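Local coordinates for protein MlnE (Bacillus amyloliquefaciens subsp. plantarum, PDB 5D2E) that probably reduces, as the N-terminal B-type ketoreductase of the macrolactin polyketide synthase, a beta-keto group of the growing chain using NADPH as the hydride donor, at residues Phe105-Gly108 and Glu109-Asp112; Ser154-Gln157 and Met158-Phe162; Glu178-Glu181 and Gly182-Gln185; Ala290-Leu293 and Ala294-Glu298; Asp429-Thr432 and Gln433-Met437. All coordinates share one frame; numbering follows the deposited sequence.

All five contacts are local, each formed within one continuous piece of chain, so they follow in series and none nests in or crosses another. Contact 1 closes the turn from strand 100-103 into helix 108-120, and Tyr-111 carries it onto contact 2, inside helix 141-164. Contact 3 turns strand 171-180 toward helix 186-201. These three belong to the N-terminal Rossmann-like half. In the NADP-binding KR half, contact 4 lies on helix 284-296, touching none of the others, and contact 5 on helix 419-437. Contacts 3 and 5 meet across the two halves, where Val-184 packs on Gln-433, Tyr-434 and Met-437.

Contact 1. Residues Phe105-Gly108 and Glu109-Asp112; sequences FTKG and EDYD
Phe-105 meets Tyr-111 where the loop after strand 100-103 enters helix 108-120, a strand-to-helix connection of the N-terminal Rossmann-like half. The hydroxyl of Tyr-111 donates a hydrogen bond to Phe-105 O, which lies in the plane of the tyrosine ring at its edge; the modelled length is very short, and its exact value is doubtful. The same OH reaches Phe-105 CB at 3.5 Å, and the two side chains cross at about a right angle. The tyrosine CG stands opposite its own carbonyl carbon (chi1 -67°), which lays the ring back along the incoming loop. Next, Lys-107 occupies the N-cap position. Its carbonyl O accepts Asp-110 N at 2.9 Å and a weak bond from Tyr-111 N. Its aliphatic part passes the carboxylate, CB lying 4.0 Å from Asp-110 CG, while NZ stays 4.7 Å from Asp-110 OD1 and joins OD2 through a bridging water. That OD2 also takes the backbone N of Asn-104. Gly-108 O receives Asp-112 N at 3.1 Å, a regular i, i+4 helical bond, and Gly-108 N binds a second water that is weakly held by Glu-109 OE1. Asp-112 OD1 accepts a hydrogen bond from Asn-165 ND2. Tyr-111 OH, which also hydrogen-bonds Ser-154 OG of helix 141-164, lies between the loop carbonyl and that helix and probably links them. The lysine and aspartate are coupled through solvent and not by a direct ion pair, which would probably make their attraction modest.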
loop_
_atom_site.group_PDB
_atom_site.type_symbol
_atom_site.label_atom_id
_atom_site.label_comp_id
_atom_site.label_asym_id
_atom_site.label_seq_id
_atom_site.Cartn_x
_atom_site.Cartn_y
_atom_site.Cartn_z
ATOM N N PHE A 105 12.903 -16.527 -10.663
ATOM C CA PHE A 105 11.582 -16.106 -10.229
ATOM C C PHE A 105 11.093 -14.759 -10.783
ATOM O O PHE A 105 9.925 -14.404 -10.643
ATOM C CB PHE A 105 11.546 -16.046 -8.707
ATOM C CG PHE A 105 11.595 -17.400 -8.053
ATOM C CD1 PHE A 105 10.649 -18.376 -8.349
ATOM C CD2 PHE A 105 12.556 -17.692 -7.119
ATOM C CE1 PHE A 105 10.692 -19.612 -7.725
ATOM C CE2 PHE A 105 12.597 -18.941 -6.489
ATOM C CZ PHE A 105 11.681 -19.876 -6.775
ATOM N N THR A 106 12.020 -14.051 -11.351
ATOM C CA THR A 106 11.750 -12.828 -12.145
ATOM C C THR A 106 11.442 -13.046 -13.639
ATOM O O THR A 106 10.961 -12.112 -14.299
ATOM C CB THR A 106 12.952 -11.833 -12.069
ATOM O OG1 THR A 106 14.016 -12.300 -12.891
ATOM C CG2 THR A 106 13.543 -11.711 -10.662
ATOM N N LYS A 107 11.721 -14.242 -14.201
ATOM C CA LYS A 107 11.529 -14.472 -15.650
ATOM C C LYS A 107 10.208 -15.103 -15.968
ATOM O O LYS A 107 9.984 -16.287 -15.681
ATOM C CB LYS A 107 12.573 -15.402 -16.187
ATOM C CG LYS A 107 13.827 -14.782 -16.706
ATOM C CD LYS A 107 14.331 -15.686 -17.826
ATOM C CE LYS A 107 15.764 -15.316 -18.191
ATOM N NZ LYS A 107 16.505 -16.493 -18.710
ATOM N N GLY A 108 9.349 -14.370 -16.666
ATOM C CA GLY A 108 8.063 -14.901 -17.027
ATOM C C GLY A 108 8.101 -16.169 -17.812
ATOM O O GLY A 108 7.221 -17.053 -17.651
ATOM N N GLU A 109 9.122 -16.265 -18.673
ATOM C CA GLU A 109 9.327 -17.416 -19.509
ATOM C C GLU A 109 9.505 -18.689 -18.649
ATOM O O GLU A 109 9.146 -19.807 -19.058
ATOM C CB GLU A 109 10.593 -17.221 -20.344
ATOM C CG GLU A 109 10.496 -16.224 -21.506
ATOM C CD GLU A 109 10.624 -14.746 -21.120
ATOM O OE1 GLU A 109 10.974 -14.416 -19.948
ATOM O OE2 GLU A 109 10.339 -13.895 -22.017
ATOM N N ASP A 110 10.175 -18.531 -17.525
ATOM C CA ASP A 110 10.384 -19.695 -16.628
ATOM C C ASP A 110 9.064 -20.156 -16.000
ATOM O O ASP A 110 8.862 -21.360 -15.835
ATOM C CB ASP A 110 11.453 -19.390 -15.556
ATOM C CG ASP A 110 12.876 -19.373 -16.119
ATOM O OD1 ASP A 110 13.063 -19.435 -17.366
ATOM O OD2 ASP A 110 13.817 -19.235 -15.316
ATOM N N TYR A 111 8.160 -19.227 -15.647
ATOM C CA TYR A 111 6.844 -19.643 -15.138
ATOM C C TYR A 111 6.077 -20.372 -16.205
ATOM O O TYR A 111 5.352 -21.339 -15.919
ATOM C CB TYR A 111 6.038 -18.478 -14.561
ATOM C CG TYR A 111 6.599 -17.859 -13.307
ATOM C CD1 TYR A 111 7.523 -16.878 -13.384
ATOM C CD2 TYR A 111 6.212 -18.276 -12.027
ATOM C CE1 TYR A 111 8.057 -16.290 -12.267
ATOM C CE2 TYR A 111 6.733 -17.670 -10.878
ATOM C CZ TYR A 111 7.645 -16.676 -10.997
ATOM O OH TYR A 111 8.285 -16.002 -9.959
ATOM N N ASP A 112 6.218 -19.951 -17.472
ATOM C CA ASP A 112 5.582 -20.686 -18.568
ATOM C C ASP A 112 6.043 -22.074 -18.682
ATOM O O ASP A 112 5.227 -23.005 -18.885
ATOM C CB ASP A 112 5.810 -20.001 -19.926
ATOM C CG ASP A 112 5.102 -18.722 -20.030
ATOM O OD1 ASP A 112 3.979 -18.533 -19.490
ATOM O OD2 ASP A 112 5.690 -17.859 -20.696
HETATM O O HOH W 1 16.300 -18.588 -16.425
HETATM O O HOH W 2 9.415 -11.937 -18.097
#

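Contact 2. Residues Ser154-Gln157 and Met158-Phe162; sequences SLFQ and MFQAF
Gln-160 NE2 is gripped by two backbone carbonyls, those of Ile-369 and Lys-372, and lies 3.4 Å from CE1 of Phe-156 one helical turn back. This is an i, i+4 pair on helix 141-164, the helix of a beta-alpha-beta crossover between strands 127-133 and 171-180 in the N-terminal Rossmann-like half. Both side chains set out with CG anti to the backbone N, and they run side by side in the same direction, the amide plane turned 67° from the ring. Since the two carbonyls come from a loop of the KR half, the bonds tie the halves together and should hold the amide in its rotation. Regular backbone bonds carry the helix, among them Phe-159 N to Leu-155 O and Gln-160 N to Phe-156 O, each 2.9 Å. On another side, Leu-155 and Met-158 also lie alongside each other, with CD2 of the leucine 3.8 Å from CE of the methionine. Leu-155 and Phe-159 face helix 186-201, and Met-158 touches Ile-128 of strand 127-133. A bend at chi3 (80°) brings Met-158 CE over the centre of the Phe-159 ring, 3.6 Å above its plane.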
loop_
_atom_site.group_PDB
_atom_site.type_symbol
_atom_site.label_atom_id
_atom_site.label_comp_id
_atom_site.label_asym_id
_atom_site.label_seq_id
_atom_site.Cartn_x
_atom_site.Cartn_y
_atom_site.Cartn_z
ATOM N N SER A 154 7.414 -11.197 -8.675
ATOM C CA SER A 154 7.370 -12.636 -8.770
ATOM C C SER A 154 5.897 -13.059 -8.808
ATOM O O SER A 154 5.474 -13.919 -9.583
ATOM C CB SER A 154 8.034 -13.275 -7.519
ATOM O OG SER A 154 7.721 -14.690 -7.582
ATOM N N LEU A 155 5.092 -12.453 -7.968
ATOM C CA LEU A 155 3.658 -12.778 -7.945
ATOM C C LEU A 155 2.949 -12.367 -9.220
ATOM O O LEU A 155 2.071 -13.075 -9.669
ATOM C CB LEU A 155 2.967 -12.154 -6.719
ATOM C CG LEU A 155 3.188 -12.836 -5.347
ATOM C CD1 LEU A 155 2.695 -11.900 -4.280
ATOM C CD2 LEU A 155 2.573 -14.244 -5.208
ATOM N N PHE A 156 3.310 -11.216 -9.757
ATOM C CA PHE A 156 2.737 -10.796 -11.025
ATOM C C PHE A 156 3.082 -11.819 -12.117
ATOM O O PHE A 156 2.159 -12.271 -12.816
ATOM C CB PHE A 156 3.261 -9.446 -11.391
ATOM C CG PHE A 156 3.151 -9.137 -12.838
ATOM C CD1 PHE A 156 1.909 -8.917 -13.409
ATOM C CD2 PHE A 156 4.274 -9.064 -13.603
ATOM C CE1 PHE A 156 1.802 -8.646 -14.760
ATOM C CE2 PHE A 156 4.172 -8.799 -14.938
ATOM C CZ PHE A 156 2.938 -8.565 -15.510
ATOM N N GLN A 157 4.365 -12.208 -12.223
ATOM C CA GLN A 157 4.755 -13.212 -13.209
ATOM C C GLN A 157 3.967 -14.530 -12.990
ATOM O O GLN A 157 3.481 -15.176 -13.957
ATOM C CB GLN A 157 6.245 -13.475 -13.262
ATOM C CG GLN A 157 7.168 -12.293 -13.580
ATOM C CD GLN A 157 6.952 -11.638 -14.939
ATOM O OE1 GLN A 157 7.515 -10.557 -15.273
ATOM N NE2 GLN A 157 6.200 -12.321 -15.763
ATOM N N MET A 158 3.834 -14.932 -11.727
ATOM C CA MET A 158 3.213 -16.184 -11.403
ATOM C C MET A 158 1.745 -16.163 -11.774
ATOM O O MET A 158 1.269 -17.054 -12.451
ATOM C CB MET A 158 3.384 -16.487 -9.920
ATOM C CG MET A 158 2.706 -17.792 -9.507
ATOM S SD MET A 158 2.483 -17.927 -7.706
ATOM C CE MET A 158 1.016 -16.882 -7.540
ATOM N N PHE A 159 1.015 -15.107 -11.394
ATOM C CA PHE A 159 -0.412 -15.082 -11.698
ATOM C C PHE A 159 -0.654 -14.915 -13.193
ATOM O O PHE A 159 -1.513 -15.568 -13.749
ATOM C CB PHE A 159 -1.114 -13.960 -10.975
ATOM C CG PHE A 159 -1.316 -14.206 -9.540
ATOM C CD1 PHE A 159 -2.105 -15.261 -9.123
ATOM C CD2 PHE A 159 -0.809 -13.332 -8.588
ATOM C CE1 PHE A 159 -2.336 -15.497 -7.788
ATOM C CE2 PHE A 159 -1.043 -13.564 -7.246
ATOM C CZ PHE A 159 -1.793 -14.637 -6.845
ATOM N N GLN A 160 0.133 -14.103 -13.868
ATOM C CA GLN A 160 -0.071 -13.951 -15.260
ATOM C C GLN A 160 0.171 -15.275 -16.011
ATOM O O GLN A 160 -0.605 -15.640 -16.888
ATOM C CB GLN A 160 0.765 -12.833 -15.797
ATOM C CG GLN A 160 0.232 -12.299 -17.089
ATOM C CD GLN A 160 1.031 -11.099 -17.604
ATOM O OE1 GLN A 160 2.164 -11.262 -18.051
ATOM N NE2 GLN A 160 0.392 -9.913 -17.638
ATOM N N ALA A 161 1.279 -15.940 -15.704
ATOM C CA ALA A 161 1.608 -17.228 -16.315
ATOM C C ALA A 161 0.551 -18.243 -15.980
ATOM O O ALA A 161 0.154 -19.027 -16.878
ATOM C CB ALA A 161 2.971 -17.723 -15.833
ATOM N N PHE A 162 0.115 -18.308 -14.701
ATOM C CA PHE A 162 -0.891 -19.303 -14.348
ATOM C C PHE A 162 -2.170 -19.104 -15.147
ATOM O O PHE A 162 -2.799 -20.100 -15.544
ATOM C CB PHE A 162 -1.276 -19.278 -12.888
ATOM C CG PHE A 162 -0.270 -19.928 -11.965
ATOM C CD1 PHE A 162 0.970 -20.355 -12.424
ATOM C CD2 PHE A 162 -0.569 -20.031 -10.602
ATOM C CE1 PHE A 162 1.855 -20.967 -11.555
ATOM C CE2 PHE A 162 0.328 -20.607 -9.741
ATOM C CZ PHE A 162 1.537 -21.073 -10.240
#

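Contact 3. Residues Glu178-Glu181 and Gly182-Gln185; sequences ENAE and GEVQ
Ala-180 and Glu-183 close a type II beta turn through a backbone hydrogen bond, Glu-183 N to Ala-180 O at 2.8 Å. Gly-182 takes the positive phi of its third position (phi 88°), and the chain doubles back from the end of strand 171-180 toward helix 186-201. Two side-chain amides add further bonds to main-chain carbonyls. Asn-179 ND2 reaches Glu-183 O at 3.2 Å from well above the carbonyl plane, while its OD1 weakly accepts the amide of Ala-180. Farther down, Gln-185 NE2 donates to Glu-178 O at 3.1 Å; with CG opposite its carbonyl carbon (chi1 -69°) and a second bend at chi2, the side chain folds back onto the strand. Van der Waals contact fills in between these bonds: Gln-185 CG lies 3.5 Å from Asn-179 OD1 as the two side chains slide past each other in opposite directions, and Glu-183 CB lies 3.4 Å from the same oxygen. One water donates to both Glu-181 O and Glu-183 OE2. Asn-179 ND2 also bonds Glu-211, and Gln-185, at the N-cap position, uses NE2 for Gly-135 O and OE1 for Gln-147. With both ends of its amide engaged, Gln-185 should be fixed in rotation, its bonds joining Glu-178 of the strand, Gly-135 and Gln-147.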
loop_
_atom_site.group_PDB
_atom_site.type_symbol
_atom_site.label_atom_id
_atom_site.label_comp_id
_atom_site.label_asym_id
_atom_site.label_seq_id
_atom_site.Cartn_x
_atom_site.Cartn_y
_atom_site.Cartn_z
ATOM N N GLU A 178 8.678 -12.843 6.026
ATOM C CA GLU A 178 9.259 -12.795 7.338
ATOM C C GLU A 178 9.394 -11.361 7.804
ATOM O O GLU A 178 9.650 -10.438 7.027
ATOM C CB GLU A 178 10.642 -13.386 7.371
ATOM C CG GLU A 178 10.697 -14.870 7.075
ATOM C CD GLU A 178 12.130 -15.383 7.122
ATOM O OE1 GLU A 178 13.095 -14.580 7.199
ATOM O OE2 GLU A 178 12.261 -16.576 7.150
ATOM N N ASN A 179 9.237 -11.214 9.106
ATOM C CA ASN A 179 9.478 -9.954 9.792
ATOM C C ASN A 179 10.000 -10.308 11.197
ATOM O O ASN A 179 10.086 -11.493 11.537
ATOM C CB ASN A 179 8.218 -9.066 9.821
ATOM C CG ASN A 179 8.534 -7.570 10.197
ATOM O OD1 ASN A 179 9.661 -7.095 10.100
ATOM N ND2 ASN A 179 7.518 -6.854 10.572
ATOM N N ALA A 180 10.358 -9.279 11.959
ATOM C CA ALA A 180 10.811 -9.478 13.353
ATOM C C ALA A 180 10.383 -8.284 14.211
ATOM O O ALA A 180 10.238 -7.137 13.714
ATOM C CB ALA A 180 12.317 -9.616 13.391
ATOM N N GLU A 181 10.260 -8.567 15.497
ATOM C CA GLU A 181 10.011 -7.550 16.507
ATOM C C GLU A 181 11.013 -6.434 16.328
ATOM O O GLU A 181 12.150 -6.688 16.128
ATOM C CB GLU A 181 10.099 -8.182 17.898
ATOM C CG GLU A 181 9.859 -7.204 19.020
ATOM C CD GLU A 181 9.830 -7.924 20.364
ATOM O OE1 GLU A 181 10.110 -9.141 20.421
ATOM O OE2 GLU A 181 9.467 -7.260 21.362
ATOM N N GLY A 182 10.542 -5.179 16.288
ATOM C CA GLY A 182 11.412 -4.017 16.136
ATOM C C GLY A 182 11.693 -3.655 14.678
ATOM O O GLY A 182 12.292 -2.645 14.424
ATOM N N GLU A 183 11.193 -4.456 13.728
ATOM C CA GLU A 183 11.423 -4.235 12.320
ATOM C C GLU A 183 10.128 -4.033 11.565
ATOM O O GLU A 183 9.052 -4.430 12.021
ATOM C CB GLU A 183 12.165 -5.428 11.728
ATOM C CG GLU A 183 13.419 -5.769 12.483
ATOM C CD GLU A 183 14.612 -4.831 12.298
ATOM O OE1 GLU A 183 14.734 -4.071 11.272
ATOM O OE2 GLU A 183 15.496 -4.891 13.222
ATOM N N VAL A 184 10.263 -3.519 10.344
ATOM C CA VAL A 184 9.119 -3.243 9.488
ATOM C C VAL A 184 9.382 -3.759 8.073
ATOM O O VAL A 184 10.501 -3.762 7.602
ATOM C CB VAL A 184 8.829 -1.722 9.438
ATOM C CG1 VAL A 184 8.470 -1.250 10.831
ATOM C CG2 VAL A 184 10.013 -0.949 8.869
ATOM N N GLN A 185 8.312 -4.139 7.392
ATOM C CA GLN A 185 8.361 -4.633 6.007
ATOM C C GLN A 185 7.265 -3.947 5.139
ATOM O O GLN A 185 6.236 -4.564 4.812
ATOM C CB GLN A 185 8.175 -6.125 6.000
ATOM C CG GLN A 185 9.339 -6.922 6.587
ATOM C CD GLN A 185 10.563 -7.023 5.684
ATOM O OE1 GLN A 185 10.847 -6.148 4.887
ATOM N NE2 GLN A 185 11.327 -8.093 5.878
HETATM O O HOH W 3 14.600 -6.114 15.788
#

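Contact 4. Residues Ala290-Leu293 and Ala294-Glu298; sequences AEYL and AKQAE
Tyr-292 and Gln-296, a turn apart on helix 284-296, extend across each other at a slant, with the ring and amide planes 51° apart. CG of the tyrosine lies anti to the backbone N (chi1 -178°), carrying the ring along the helix toward the glutamine, whose NE2 comes to 3.4 Å from CE2. The two polar ends converge on one acceptor, Gln-485 OE1, which Tyr-292 OH hydrogen-bonds and Gln-296 NE2 bonds weakly. The other end of the glutamine amide, OE1, accepts Val-270 N and passes 4.1 Å from Leu-293 CD2. Lys-295 lies extended over the carbonyl of Glu-291, its CG 3.2 Å from that O; NZ stays 5.2 Å from Glu-291 OE1 and makes a weak, long ion pair with Glu-24. In the backbone, Ala-294 N bonds Ala-290 O at 2.9 Å, whereas Gln-296 N bonds Leu-293 O at 3.1 Å beside a weak bond to Tyr-292 O. The helix forms the crossover between strands 275-279 and 300-304 of the Rossmann fold, starting at the NADP-binding residues Gly-284 and Leu-285. Ala-290 and Ala-294 pack on Leu-320 of helix 311-321, while the tyrosine and glutamine turn to Gln-485 of helix 477-488.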
loop_
_atom_site.group_PDB
_atom_site.type_symbol
_atom_site.label_atom_id
_atom_site.label_comp_id
_atom_site.label_asym_id
_atom_site.label_seq_id
_atom_site.Cartn_x
_atom_site.Cartn_y
_atom_site.Cartn_z
ATOM N N ALA A 290 -2.852 22.992 -1.922
ATOM C CA ALA A 290 -1.978 24.185 -1.890
ATOM C C ALA A 290 -2.824 25.453 -1.594
ATOM O O ALA A 290 -2.439 26.271 -0.766
ATOM C CB ALA A 290 -1.187 24.362 -3.172
ATOM N N GLU A 291 -3.981 25.573 -2.214
ATOM C CA GLU A 291 -4.830 26.741 -1.958
ATOM C C GLU A 291 -5.307 26.724 -0.500
ATOM O O GLU A 291 -5.351 27.753 0.162
ATOM C CB GLU A 291 -6.102 26.756 -2.794
ATOM C CG GLU A 291 -5.968 26.845 -4.286
ATOM C CD GLU A 291 -7.352 26.926 -4.934
ATOM O OE1 GLU A 291 -8.239 26.034 -4.707
ATOM O OE2 GLU A 291 -7.524 27.906 -5.666
ATOM N N TYR A 292 -5.713 25.550 -0.024
ATOM C CA TYR A 292 -6.143 25.382 1.351
ATOM C C TYR A 292 -5.096 25.842 2.345
ATOM O O TYR A 292 -5.405 26.616 3.311
ATOM C CB TYR A 292 -6.496 23.925 1.598
ATOM C CG TYR A 292 -6.999 23.639 3.007
ATOM C CD1 TYR A 292 -8.294 23.982 3.379
ATOM C CD2 TYR A 292 -6.185 23.038 3.946
ATOM C CE1 TYR A 292 -8.773 23.723 4.635
ATOM C CE2 TYR A 292 -6.675 22.762 5.223
ATOM C CZ TYR A 292 -7.972 23.100 5.550
ATOM O OH TYR A 292 -8.477 22.864 6.826
ATOM N N LEU A 293 -3.856 25.450 2.091
ATOM C CA LEU A 293 -2.731 25.818 2.989
ATOM C C LEU A 293 -2.361 27.324 2.887
ATOM O O LEU A 293 -1.994 27.963 3.871
ATOM C CB LEU A 293 -1.503 25.029 2.663
ATOM C CG LEU A 293 -1.546 23.492 2.908
ATOM C CD1 LEU A 293 -0.128 22.924 2.871
ATOM C CD2 LEU A 293 -2.240 23.174 4.223
ATOM N N ALA A 294 -2.412 27.855 1.680
ATOM C CA ALA A 294 -2.194 29.295 1.455
ATOM C C ALA A 294 -3.220 30.159 2.196
ATOM O O ALA A 294 -2.880 31.232 2.658
ATOM C CB ALA A 294 -2.237 29.589 -0.029
ATOM N N LYS A 295 -4.445 29.664 2.370
ATOM C CA LYS A 295 -5.426 30.380 3.101
ATOM C C LYS A 295 -5.260 30.328 4.618
ATOM O O LYS A 295 -5.775 31.179 5.309
ATOM C CB LYS A 295 -6.763 29.862 2.720
ATOM C CG LYS A 295 -7.060 30.154 1.278
ATOM C CD LYS A 295 -8.455 29.652 0.990
ATOM C CE LYS A 295 -8.635 29.465 -0.485
ATOM N NZ LYS A 295 -9.962 28.861 -0.645
ATOM N N GLN A 296 -4.511 29.370 5.132
ATOM C CA GLN A 296 -4.308 29.274 6.578
ATOM C C GLN A 296 -3.277 30.254 7.089
ATOM O O GLN A 296 -3.313 30.637 8.230
ATOM C CB GLN A 296 -3.860 27.845 6.968
ATOM C CG GLN A 296 -4.997 26.843 6.969
ATOM C CD GLN A 296 -4.598 25.448 7.538
ATOM O OE1 GLN A 296 -3.422 25.114 7.682
ATOM N NE2 GLN A 296 -5.598 24.647 7.859
ATOM N N ALA A 297 -2.312 30.629 6.283
ATOM C CA ALA A 297 -1.239 31.433 6.795
ATOM C C ALA A 297 -0.413 31.857 5.635
ATOM O O ALA A 297 -0.544 31.307 4.543
ATOM C CB ALA A 297 -0.397 30.641 7.789
ATOM N N GLU A 298 0.441 32.839 5.858
ATOM C CA GLU A 298 1.375 33.279 4.845
ATOM C C GLU A 298 2.543 32.360 4.788
ATOM O O GLU A 298 3.514 32.474 5.570
ATOM C CB GLU A 298 1.838 34.717 5.091
ATOM C CG GLU A 298 0.717 35.732 4.890
ATOM C CD GLU A 298 1.146 37.161 5.268
ATOM O OE1 GLU A 298 2.346 37.391 5.581
ATOM O OE2 GLU A 298 0.273 38.052 5.242
#

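Contact 5. Residues Asp429-Thr432 and Gln433-Met437; sequences DGFT and QYRSM
Matching first torsions, chi1 -171° in Phe-431 and 177° in Tyr-434, send both rings the same way off helix 419-437. They lie side by side, nearly parallel (17°) but slid apart, with centroids 5.0 Å apart and little overlap. The closest touch is between CE1 of Phe-431 and CD1 of Tyr-434, at 3.4 Å, and Tyr-434 CB makes an off-centre CH-pi contact with the phenylalanine ring. Arg-435 adds its aliphatic part, CG lying 3.8 Å from Phe-431 CE2, before the chain bends at chi3; NE then forms a salt bridge with Asp-392, and NH1 a hydrogen bond with Thr-444. This helix links strands 402-408 and 443-453 in the Rossmann fold of the KR domain, and Tyr-421, near its start, binds NADP. Phe-431 packs against helix 386-394, while Tyr-434 meets the ring of Phe-137 in the N-terminal half. Asp-429 O is held by two groups, Thr-432 OG1 at 2.7 Å and a water that also binds Gln-433 NE2. The backbone of Gln-433 bonds three residues back, N to Gly-430 O at 2.9 Å, whereas Arg-435 N reaches Phe-431 O at 3.2 Å and Ser-436 N reaches Thr-432 O at the same distance.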
loop_
_atom_site.group_PDB
_atom_site.type_symbol
_atom_site.label_atom_id
_atom_site.label_comp_id
_atom_site.label_asym_id
_atom_site.label_seq_id
_atom_site.Cartn_x
_atom_site.Cartn_y
_atom_site.Cartn_z
ATOM N N ASP A 429 1.144 3.220 3.240
ATOM C CA ASP A 429 0.468 2.950 4.460
ATOM C C ASP A 429 1.411 2.231 5.491
ATOM O O ASP A 429 1.461 2.623 6.678
ATOM C CB ASP A 429 -0.770 2.094 4.275
ATOM C CG ASP A 429 -1.812 2.695 3.317
ATOM O OD1 ASP A 429 -1.794 3.904 3.047
ATOM O OD2 ASP A 429 -2.688 1.909 2.898
ATOM N N GLY A 430 2.141 1.222 5.024
ATOM C CA GLY A 430 3.127 0.522 5.846
ATOM C C GLY A 430 4.398 1.335 6.132
ATOM O O GLY A 430 4.997 1.205 7.223
ATOM N N PHE A 431 4.735 2.264 5.241
ATOM C CA PHE A 431 5.925 3.052 5.410
ATOM C C PHE A 431 5.843 3.972 6.621
ATOM O O PHE A 431 6.869 4.413 7.159
ATOM C CB PHE A 431 6.261 3.837 4.138
ATOM C CG PHE A 431 7.618 4.507 4.176
ATOM C CD1 PHE A 431 8.789 3.749 4.089
ATOM C CD2 PHE A 431 7.736 5.886 4.348
ATOM C CE1 PHE A 431 10.051 4.363 4.145
ATOM C CE2 PHE A 431 8.984 6.498 4.337
ATOM C CZ PHE A 431 10.145 5.758 4.259
ATOM N N THR A 432 4.608 4.284 7.044
ATOM C CA THR A 432 4.407 5.076 8.217
ATOM C C THR A 432 5.159 4.423 9.409
ATOM O O THR A 432 5.680 5.145 10.293
ATOM C CB THR A 432 2.937 5.170 8.650
ATOM O OG1 THR A 432 2.445 3.866 8.846
ATOM C CG2 THR A 432 2.052 5.917 7.622
ATOM N N GLN A 433 5.200 3.101 9.463
ATOM C CA GLN A 433 5.861 2.409 10.583
ATOM C C GLN A 433 7.371 2.545 10.515
ATOM O O GLN A 433 8.018 2.456 11.537
ATOM C CB GLN A 433 5.541 0.934 10.531
ATOM C CG GLN A 433 4.087 0.647 10.854
ATOM C CD GLN A 433 3.879 -0.884 10.974
ATOM O OE1 GLN A 433 4.633 -1.598 11.700
ATOM N NE2 GLN A 433 2.901 -1.407 10.215
ATOM N N TYR A 434 7.938 2.710 9.321
ATOM C CA TYR A 434 9.339 2.929 9.175
ATOM C C TYR A 434 9.708 4.275 9.755
ATOM O O TYR A 434 10.710 4.444 10.464
ATOM C CB TYR A 434 9.757 2.808 7.701
ATOM C CG TYR A 434 11.228 3.084 7.404
ATOM C CD1 TYR A 434 11.688 4.388 7.131
ATOM C CD2 TYR A 434 12.160 2.045 7.399
ATOM C CE1 TYR A 434 13.023 4.637 6.830
ATOM C CE2 TYR A 434 13.511 2.295 7.136
ATOM C CZ TYR A 434 13.939 3.589 6.861
ATOM O OH TYR A 434 15.271 3.811 6.553
ATOM N N ARG A 435 8.911 5.284 9.439
ATOM C CA ARG A 435 9.222 6.626 9.946
ATOM C C ARG A 435 9.178 6.656 11.480
ATOM O O ARG A 435 9.980 7.323 12.114
ATOM C CB ARG A 435 8.256 7.674 9.347
ATOM C CG ARG A 435 8.437 7.781 7.848
ATOM C CD ARG A 435 7.853 9.083 7.327
ATOM N NE ARG A 435 8.871 10.143 7.367
ATOM C CZ ARG A 435 8.784 11.251 8.063
ATOM N NH1 ARG A 435 7.758 11.483 8.876
ATOM N NH2 ARG A 435 9.734 12.116 7.940
ATOM N N SER A 436 8.213 5.940 12.040
ATOM C CA SER A 436 8.053 5.776 13.457
ATOM C C SER A 436 9.281 5.072 14.030
ATOM O O SER A 436 9.819 5.462 15.074
ATOM C CB SER A 436 6.799 4.907 13.655
ATOM O OG SER A 436 6.528 4.896 14.988
ATOM N N MET A 437 9.625 3.930 13.439
ATOM C CA MET A 437 10.759 3.135 13.904
ATOM C C MET A 437 12.020 3.983 13.954
ATOM O O MET A 437 12.824 3.869 14.881
ATOM C CB MET A 437 11.000 1.935 12.979
ATOM C CG MET A 437 12.277 1.118 13.238
ATOM S SD MET A 437 12.468 -0.275 12.082
ATOM C CE MET A 437 13.082 0.534 10.635
HETATM O O HOH W 4 1.028 0.151 8.699
#